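Local coordinates for protein pectinesterase (PDB 4PMH) that catalyses the hydrolysis of pectin methyl esters, releasing methanol and acidic pectin, and probably helps the rice weevil digest plant cell walls, at residues Q77-I82 with S122-A127; I82-V87 with K155-Q160. All blocks are in the same frame, centred on the assembly; numbering follows the deposited sequence.

Interaction 1 (Q77-I82 with S122-A127); sequences QEVVYI and SLFNSA
The two backbones stay well apart, with 7.9 Å between E78 CA and L123 CA where they come nearest, and side chains fill the space between them. L123 reaches across with CD1, which settles 3.7 Å from E78 CB and also touches the backbone N and the CG2 methyl of V79. The carboxylate of E78 is occupied elsewhere: its OE1 accepts from the backbone N of I51, at the start of helix 51-61. V79 chi1 (-66°) sets CG1 anti to the carbonyl carbon, which leaves CG2 between the backbone N and the carbonyl carbon, and this methyl touches two rings. V79 CG2 lies over one face of the Y81 ring, toward the rim, and meets the F124 ring in plane at its edge, 3.8 Å from F124 CZ. The rings touch each other through Y81 CD2 and F124 CZ, 3.4 Å apart. Their planes are inclined by 29° and strongly offset, with little overlap, and the centroids are 5.2 Å apart. Y134 of helix 131-138 stacks on F124, and Y81 OH is hydrogen-bonded to Y116 OH, which helps fix the phenol. Through these apolar contacts the loop between helices 113-120 and 131-138 packs on the run into strand 80-82, an outermost strand of its sheet in the right-handed parallel beta-helix of pectin methylesterases.

Interaction 2 (I82-V87 with K155-Q160); sequences IPNTKV and KAPAVQ
I82 holds CG2 anti to its backbone N, and T85 has OG1 anti to its own N (chi1 172°) with CG2 between N and the carbonyl carbon; both methyls come to rest on A156 CB. The setting is a pair of stacked turns in adjacent coils of a right-handed parallel beta-helix. From T85 CG2 to A156 CB is 3.6 Å. P83 O is closer still to A156 CB, at 3.4 Å. I82 CG2 also touches CG2 of V159. T85 OG1 accepts a hydrogen bond from V87 N at 3.0 Å, forming an ST turn. An alanine at T85 would probably leave V87 N without this acceptor and open a small gap beside the A156 methyl. The turns are tied together where K155 N donates to I82 O (2.8 Å), at the last residue of strand 80-82. K155 O then takes a CA-H...O contact from N84 CA at 3.3 Å. The N84 and P157 side chains cross at about a right angle, with N84 OD1 3.6 Å from P157 CD. Farther along, two waters bridge the turns: one donates to T85 O and P157 O, the other to V87 O and P157 O, and each water oxygen lies 2.9 Å from P157 O.

In the fold
Interactions 1 and 2 lie with centres about 15 Å apart on the same side of the chain's centre, and I82 belongs to both. Along the chain the order is 77-82, 82-87, 122-127, 155-160, so the pairings alternate. Strand 80-82 is the outermost strand of its parallel sheet. Interaction 1 covers it with a loop from outside the coils, whereas interaction 2 joins the turn that follows it to the equivalent turn after its neighbour, strand 152-154. Helices 51-61 and 131-138 border both contacts. Both lie near one end of the beta-helix, away from the residues that, as in related enzymes, probably carry out catalysis and bind substrate.

Interaction 1 (Q77-I82 with S122-A127)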
ATOM      1  N   GLN A  77      -4.144   4.264 -20.222  1.00 15.09           N
ATOM      2  CA  GLN A  77      -4.110   5.534 -19.501  1.00 16.95           C
ATOM      3  C   GLN A  77      -5.503   5.884 -18.985  1.00 15.76           C
ATOM      4  O   GLN A  77      -6.260   6.644 -19.587  1.00 14.41           O
ATOM      5  CB  GLN A  77      -3.491   6.627 -20.374  1.00 18.18           C
ATOM      6  CG  GLN A  77      -2.059   6.262 -20.747  1.00 20.27           C
ATOM      7  CD  GLN A  77      -1.453   7.238 -21.709  1.00 22.49           C
ATOM      8  OE1 GLN A  77      -1.040   8.331 -21.325  1.00 23.69           O
ATOM      9  NE2 GLN A  77      -1.412   6.861 -22.974  1.00 25.27           N
ATOM     10  N   GLU A  78      -5.819   5.288 -17.844  1.00 15.95           N
ATOM     11  CA  GLU A  78      -7.135   5.363 -17.260  1.00 16.51           C
ATOM     12  C   GLU A  78      -7.087   5.005 -15.796  1.00 14.84           C
ATOM     13  O   GLU A  78      -6.101   4.464 -15.331  1.00 14.34           O
ATOM     14  CB  GLU A  78      -8.104   4.403 -17.976  1.00 18.95           C
ATOM     15  CG  GLU A  78      -7.487   3.128 -18.507  1.00 20.90           C
ATOM     16  CD  GLU A  78      -8.344   2.472 -19.607  1.00 21.49           C
ATOM     17  OE1 GLU A  78      -9.317   1.792 -19.260  1.00 21.81           O
ATOM     18  OE2 GLU A  78      -8.037   2.603 -20.810  1.00 21.40           O
ATOM     19  N   VAL A  79      -8.148   5.349 -15.085  1.00 13.70           N
ATOM     20  CA  VAL A  79      -8.385   4.815 -13.750  1.00 13.57           C
ATOM     21  C   VAL A  79      -9.192   3.526 -13.812  1.00 13.17           C
ATOM     22  O   VAL A  79      -9.838   3.223 -14.829  1.00 14.34           O
ATOM     23  CB  VAL A  79      -9.130   5.804 -12.842  1.00 13.39           C
ATOM     24  CG1 VAL A  79      -8.263   7.016 -12.553  1.00 14.07           C
ATOM     25  CG2 VAL A  79     -10.478   6.204 -13.424  1.00 13.90           C
ATOM     26  N   VAL A  80      -9.158   2.786 -12.711  1.00 12.73           N
ATOM     27  CA  VAL A  80     -10.014   1.611 -12.494  1.00 12.19           C
ATOM     28  C   VAL A  80     -10.609   1.741 -11.102  1.00 12.22           C
ATOM     29  O   VAL A  80      -9.870   1.776 -10.110  1.00 11.28           O
ATOM     30  CB  VAL A  80      -9.207   0.306 -12.595  1.00 11.91           C
ATOM     31  CG1 VAL A  80     -10.114  -0.910 -12.436  1.00 12.08           C
ATOM     32  CG2 VAL A  80      -8.449   0.253 -13.908  1.00 11.75           C
ATOM     33  N   TYR A  81     -11.934   1.870 -11.034  1.00 11.98           N
ATOM     34  CA  TYR A  81     -12.643   2.090  -9.788  1.00 12.36           C
ATOM     35  C   TYR A  81     -13.502   0.865  -9.540  1.00 12.52           C
ATOM     36  O   TYR A  81     -14.341   0.510 -10.380  1.00 12.41           O
ATOM     37  CB  TYR A  81     -13.553   3.319  -9.848  1.00 12.38           C
ATOM     38  CG  TYR A  81     -12.883   4.686  -9.828  1.00 13.09           C
ATOM     39  CD1 TYR A  81     -11.517   4.836  -9.660  1.00 13.42           C
ATOM     40  CD2 TYR A  81     -13.649   5.846  -9.951  1.00 13.82           C
ATOM     41  CE1 TYR A  81     -10.934   6.090  -9.650  1.00 14.01           C
ATOM     42  CE2 TYR A  81     -13.076   7.112  -9.917  1.00 13.78           C
ATOM     43  CZ  TYR A  81     -11.720   7.223  -9.773  1.00 14.32           C
ATOM     44  OH  TYR A  81     -11.134   8.474  -9.765  1.00 15.77           O
ATOM     45  N   ILE A  82     -13.274   0.221  -8.399  1.00 13.47           N
ATOM     46  CA  ILE A  82     -14.132  -0.888  -7.949  1.00 14.18           C
ATOM     47  C   ILE A  82     -14.968  -0.396  -6.782  1.00 14.52           C
ATOM     48  O   ILE A  82     -14.473  -0.326  -5.667  1.00 14.77           O
ATOM     49  CB  ILE A  82     -13.359  -2.148  -7.484  1.00 14.72           C
ATOM     50  CG1 ILE A  82     -12.164  -2.475  -8.381  1.00 15.93           C
ATOM     51  CG2 ILE A  82     -14.331  -3.315  -7.330  1.00 14.61           C
ATOM     52  CD1 ILE A  82     -12.465  -3.089  -9.724  1.00 16.59           C
ATOM     53  N   SER A 122     -14.477  10.795 -19.361  1.00 17.56           N
ATOM     54  CA  SER A 122     -15.087   9.993 -20.410  1.00 18.75           C
ATOM     55  C   SER A 122     -15.193   8.509 -20.049  1.00 18.09           C
ATOM     56  O   SER A 122     -15.762   7.735 -20.806  1.00 18.62           O
ATOM     57  CB  SER A 122     -14.346  10.169 -21.743  1.00 19.87           C
ATOM     58  OG  SER A 122     -12.994   9.736 -21.665  1.00 21.92           O
ATOM     59  N   LEU A 123     -14.685   8.109 -18.897  1.00 17.88           N
ATOM     60  CA  LEU A 123     -14.858   6.730 -18.446  1.00 17.71           C
ATOM     61  C   LEU A 123     -16.183   6.507 -17.713  1.00 18.12           C
ATOM     62  O   LEU A 123     -16.537   5.354 -17.424  1.00 17.26           O
ATOM     63  CB  LEU A 123     -13.692   6.318 -17.543  1.00 18.12           C
ATOM     64  CG  LEU A 123     -12.340   6.255 -18.247  1.00 18.28           C
ATOM     65  CD1 LEU A 123     -11.223   6.213 -17.218  1.00 18.69           C
ATOM     66  CD2 LEU A 123     -12.270   5.048 -19.181  1.00 18.88           C
ATOM     67  N   PHE A 124     -16.912   7.592 -17.420  1.00 17.03           N
ATOM     68  CA  PHE A 124     -18.027   7.516 -16.477  1.00 17.54           C
ATOM     69  C   PHE A 124     -19.322   8.148 -17.001  1.00 18.30           C
ATOM     70  O   PHE A 124     -19.339   9.313 -17.407  1.00 20.65           O
ATOM     71  CB  PHE A 124     -17.621   8.129 -15.130  1.00 16.57           C
ATOM     72  CG  PHE A 124     -16.455   7.433 -14.491  1.00 16.16           C
ATOM     73  CD1 PHE A 124     -16.635   6.240 -13.798  1.00 16.11           C
ATOM     74  CD2 PHE A 124     -15.189   7.966 -14.575  1.00 16.18           C
ATOM     75  CE1 PHE A 124     -15.568   5.585 -13.220  1.00 16.83           C
ATOM     76  CE2 PHE A 124     -14.111   7.331 -13.997  1.00 16.46           C
ATOM     77  CZ  PHE A 124     -14.296   6.136 -13.311  1.00 17.20           C
ATOM     78  N   ASN A 125     -20.378   7.341 -17.039  1.00 18.01           N
ATOM     79  CA  ASN A 125     -21.743   7.838 -17.253  1.00 18.41           C
ATOM     80  C   ASN A 125     -22.483   7.848 -15.909  1.00 18.29           C
ATOM     81  O   ASN A 125     -22.207   7.017 -15.023  1.00 17.11           O
ATOM     82  CB  ASN A 125     -22.467   6.966 -18.307  1.00 19.12           C
ATOM     83  CG  ASN A 125     -23.910   7.389 -18.550  1.00 19.51           C
ATOM     84  OD1 ASN A 125     -24.790   7.085 -17.752  1.00 20.48           O
ATOM     85  ND2 ASN A 125     -24.165   8.055 -19.680  1.00 20.42           N
ATOM     86  N   SER A 126     -23.427   8.772 -15.753  1.00 18.67           N
ATOM     87  CA  SER A 126     -24.148   8.937 -14.477  1.00 18.58           C
ATOM     88  C   SER A 126     -24.932   7.701 -14.027  1.00 17.34           C
ATOM     89  O   SER A 126     -25.263   7.566 -12.848  1.00 17.54           O
ATOM     90  CB  SER A 126     -25.080  10.157 -14.551  1.00 19.63           C
ATOM     91  OG  SER A 126     -26.047   9.940 -15.550  1.00 20.62           O
ATOM     92  N   ALA A 127     -25.225   6.800 -14.959  1.00 17.17           N
ATOM     93  CA  ALA A 127     -25.865   5.520 -14.639  1.00 16.41           C
ATOM     94  C   ALA A 127     -24.926   4.425 -14.149  1.00 16.23           C
ATOM     95  O   ALA A 127     -25.406   3.408 -13.644  1.00 16.16           O
ATOM     96  CB  ALA A 127     -26.627   5.010 -15.855  1.00 17.28           C
TER

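Interaction 2 (I82-V87 with K155-Q160)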
ATOM      1  N   ILE A  82     -13.274   0.221  -8.399  1.00 13.47           N
ATOM      2  CA  ILE A  82     -14.132  -0.888  -7.949  1.00 14.18           C
ATOM      3  C   ILE A  82     -14.968  -0.396  -6.782  1.00 14.52           C
ATOM      4  O   ILE A  82     -14.473  -0.326  -5.667  1.00 14.77           O
ATOM      5  CB  ILE A  82     -13.359  -2.148  -7.484  1.00 14.72           C
ATOM      6  CG1 ILE A  82     -12.164  -2.475  -8.381  1.00 15.93           C
ATOM      7  CG2 ILE A  82     -14.331  -3.315  -7.330  1.00 14.61           C
ATOM      8  CD1 ILE A  82     -12.465  -3.089  -9.724  1.00 16.59           C
ATOM      9  N   PRO A  83     -16.240  -0.032  -7.029  1.00 15.29           N
ATOM     10  CA  PRO A  83     -17.127   0.373  -5.949  1.00 15.93           C
ATOM     11  C   PRO A  83     -17.572  -0.833  -5.120  1.00 16.02           C
ATOM     12  O   PRO A  83     -17.430  -1.964  -5.558  1.00 14.80           O
ATOM     13  CB  PRO A  83     -18.312   0.988  -6.691  1.00 15.81           C
ATOM     14  CG  PRO A  83     -18.384   0.193  -7.943  1.00 16.02           C
ATOM     15  CD  PRO A  83     -16.957  -0.112  -8.311  1.00 16.22           C
ATOM     16  N   ASN A  84     -18.133  -0.577  -3.949  1.00 17.73           N
ATOM     17  CA  ASN A  84     -18.558  -1.662  -3.059  1.00 19.58           C
ATOM     18  C   ASN A  84     -19.571  -2.558  -3.775  1.00 19.02           C
ATOM     19  O   ASN A  84     -20.484  -2.061  -4.423  1.00 18.59           O
ATOM     20  CB  ASN A  84     -19.149  -1.110  -1.763  1.00 21.80           C
ATOM     21  CG  ASN A  84     -19.081  -2.112  -0.601  1.00 24.10           C
ATOM     22  OD1 ASN A  84     -18.837  -3.303  -0.783  1.00 24.18           O
ATOM     23  ND2 ASN A  84     -19.304  -1.617   0.599  1.00 26.42           N
ATOM     24  N   THR A  85     -19.359  -3.869  -3.702  1.00 18.33           N
ATOM     25  CA  THR A  85     -20.204  -4.843  -4.376  1.00 18.60           C
ATOM     26  C   THR A  85     -19.993  -6.186  -3.698  1.00 19.03           C
ATOM     27  O   THR A  85     -18.972  -6.398  -3.078  1.00 20.05           O
ATOM     28  CB  THR A  85     -19.852  -4.984  -5.882  1.00 19.05           C
ATOM     29  OG1 THR A  85     -20.571  -6.080  -6.455  1.00 18.76           O
ATOM     30  CG2 THR A  85     -18.351  -5.244  -6.103  1.00 18.82           C
ATOM     31  N   LYS A  86     -20.959  -7.083  -3.815  1.00 20.75           N
ATOM     32  CA  LYS A  86     -20.832  -8.447  -3.274  1.00 22.42           C
ATOM     33  C   LYS A  86     -20.291  -9.405  -4.325  1.00 20.29           C
ATOM     34  O   LYS A  86     -20.078 -10.582  -4.029  1.00 18.28           O
ATOM     35  CB  LYS A  86     -22.186  -8.989  -2.787  1.00 25.32           C
ATOM     36  CG  LYS A  86     -22.999  -8.061  -1.890  1.00 29.36           C
ATOM     37  CD  LYS A  86     -22.223  -7.632  -0.657  1.00 32.43           C
ATOM     38  CE  LYS A  86     -23.154  -7.116   0.441  1.00 35.60           C
ATOM     39  NZ  LYS A  86     -23.754  -8.236   1.235  1.00 36.33           N
ATOM     40  N   VAL A  87     -20.095  -8.922  -5.556  1.00 17.92           N
ATOM     41  CA  VAL A  87     -19.470  -9.753  -6.593  1.00 17.38           C
ATOM     42  C   VAL A  87     -17.952  -9.878  -6.354  1.00 15.96           C
ATOM     43  O   VAL A  87     -17.243  -8.849  -6.392  1.00 15.23           O
ATOM     44  CB  VAL A  87     -19.667  -9.181  -8.011  1.00 17.90           C
ATOM     45  CG1 VAL A  87     -19.045 -10.127  -9.028  1.00 17.87           C
ATOM     46  CG2 VAL A  87     -21.149  -8.971  -8.317  1.00 18.16           C
ATOM     47  N   LYS A 155     -12.795  -0.421  -3.430  1.00 15.28           N
ATOM     48  CA  LYS A 155     -13.736  -0.284  -2.323  1.00 16.58           C
ATOM     49  C   LYS A 155     -14.651  -1.496  -2.164  1.00 16.75           C
ATOM     50  O   LYS A 155     -15.684  -1.374  -1.535  1.00 18.24           O
ATOM     51  CB  LYS A 155     -14.616   0.960  -2.536  1.00 18.17           C
ATOM     52  CG  LYS A 155     -13.849   2.259  -2.405  1.00 20.43           C
ATOM     53  CD  LYS A 155     -14.705   3.482  -2.720  1.00 22.34           C
ATOM     54  CE  LYS A 155     -15.445   4.012  -1.498  1.00 25.32           C
ATOM     55  NZ  LYS A 155     -14.569   4.788  -0.579  1.00 26.44           N
ATOM     56  N   ALA A 156     -14.303  -2.643  -2.739  1.00 15.89           N
ATOM     57  CA  ALA A 156     -15.088  -3.851  -2.570  1.00 15.30           C
ATOM     58  C   ALA A 156     -14.217  -4.905  -1.916  1.00 15.20           C
ATOM     59  O   ALA A 156     -13.014  -4.951  -2.154  1.00 14.82           O
ATOM     60  CB  ALA A 156     -15.594  -4.366  -3.917  1.00 15.30           C
ATOM     61  N   PRO A 157     -14.823  -5.763  -1.081  1.00 15.56           N
ATOM     62  CA  PRO A 157     -14.079  -6.880  -0.500  1.00 14.57           C
ATOM     63  C   PRO A 157     -13.795  -7.975  -1.510  1.00 13.01           C
ATOM     64  O   PRO A 157     -14.437  -8.040  -2.539  1.00 13.13           O
ATOM     65  CB  PRO A 157     -15.012  -7.408   0.603  1.00 15.11           C
ATOM     66  CG  PRO A 157     -16.369  -6.960   0.218  1.00 15.59           C
ATOM     67  CD  PRO A 157     -16.210  -5.685  -0.578  1.00 15.53           C
ATOM     68  N   ALA A 158     -12.808  -8.816  -1.226  1.00 12.22           N
ATOM     69  CA  ALA A 158     -12.614 -10.051  -1.998  1.00 12.43           C
ATOM     70  C   ALA A 158     -12.034  -9.874  -3.411  1.00 11.52           C
ATOM     71  O   ALA A 158     -12.069 -10.802  -4.234  1.00 10.44           O
ATOM     72  CB  ALA A 158     -13.942 -10.806  -2.091  1.00 13.05           C
ATOM     73  N   VAL A 159     -11.514  -8.684  -3.698  1.00 11.18           N
ATOM     74  CA  VAL A 159     -10.895  -8.433  -4.965  1.00 11.42           C
ATOM     75  C   VAL A 159      -9.503  -9.049  -5.001  1.00 10.88           C
ATOM     76  O   VAL A 159      -8.735  -8.931  -4.035  1.00 10.42           O
ATOM     77  CB  VAL A 159     -10.765  -6.911  -5.235  1.00 11.69           C
ATOM     78  CG1 VAL A 159      -9.973  -6.673  -6.496  1.00 12.06           C
ATOM     79  CG2 VAL A 159     -12.136  -6.288  -5.339  1.00 11.73           C
ATOM     80  N   GLN A 160      -9.189  -9.673  -6.135  1.00 10.66           N
ATOM     81  CA  GLN A 160      -7.866 -10.169  -6.440  1.00 11.27           C
ATOM     82  C   GLN A 160      -7.285  -9.337  -7.609  1.00 11.77           C
ATOM     83  O   GLN A 160      -7.962  -9.123  -8.628  1.00 11.84           O
ATOM     84  CB  GLN A 160      -7.927 -11.663  -6.819  1.00 11.70           C
ATOM     85  CG  GLN A 160      -8.472 -12.571  -5.716  1.00 11.72           C
ATOM     86  CD  GLN A 160      -8.513 -14.039  -6.123  1.00 12.02           C
ATOM     87  OE1 GLN A 160      -8.489 -14.371  -7.315  1.00 12.68           O
ATOM     88  NE2 GLN A 160      -8.615 -14.920  -5.142  1.00 12.52           N
TER
HETATM   89  O   HOH W   1     -17.201  -8.877  -2.955  1.00 22.63           O
HETATM   90  O   HOH W   2     -14.648  -8.189  -5.418  1.00 12.58           O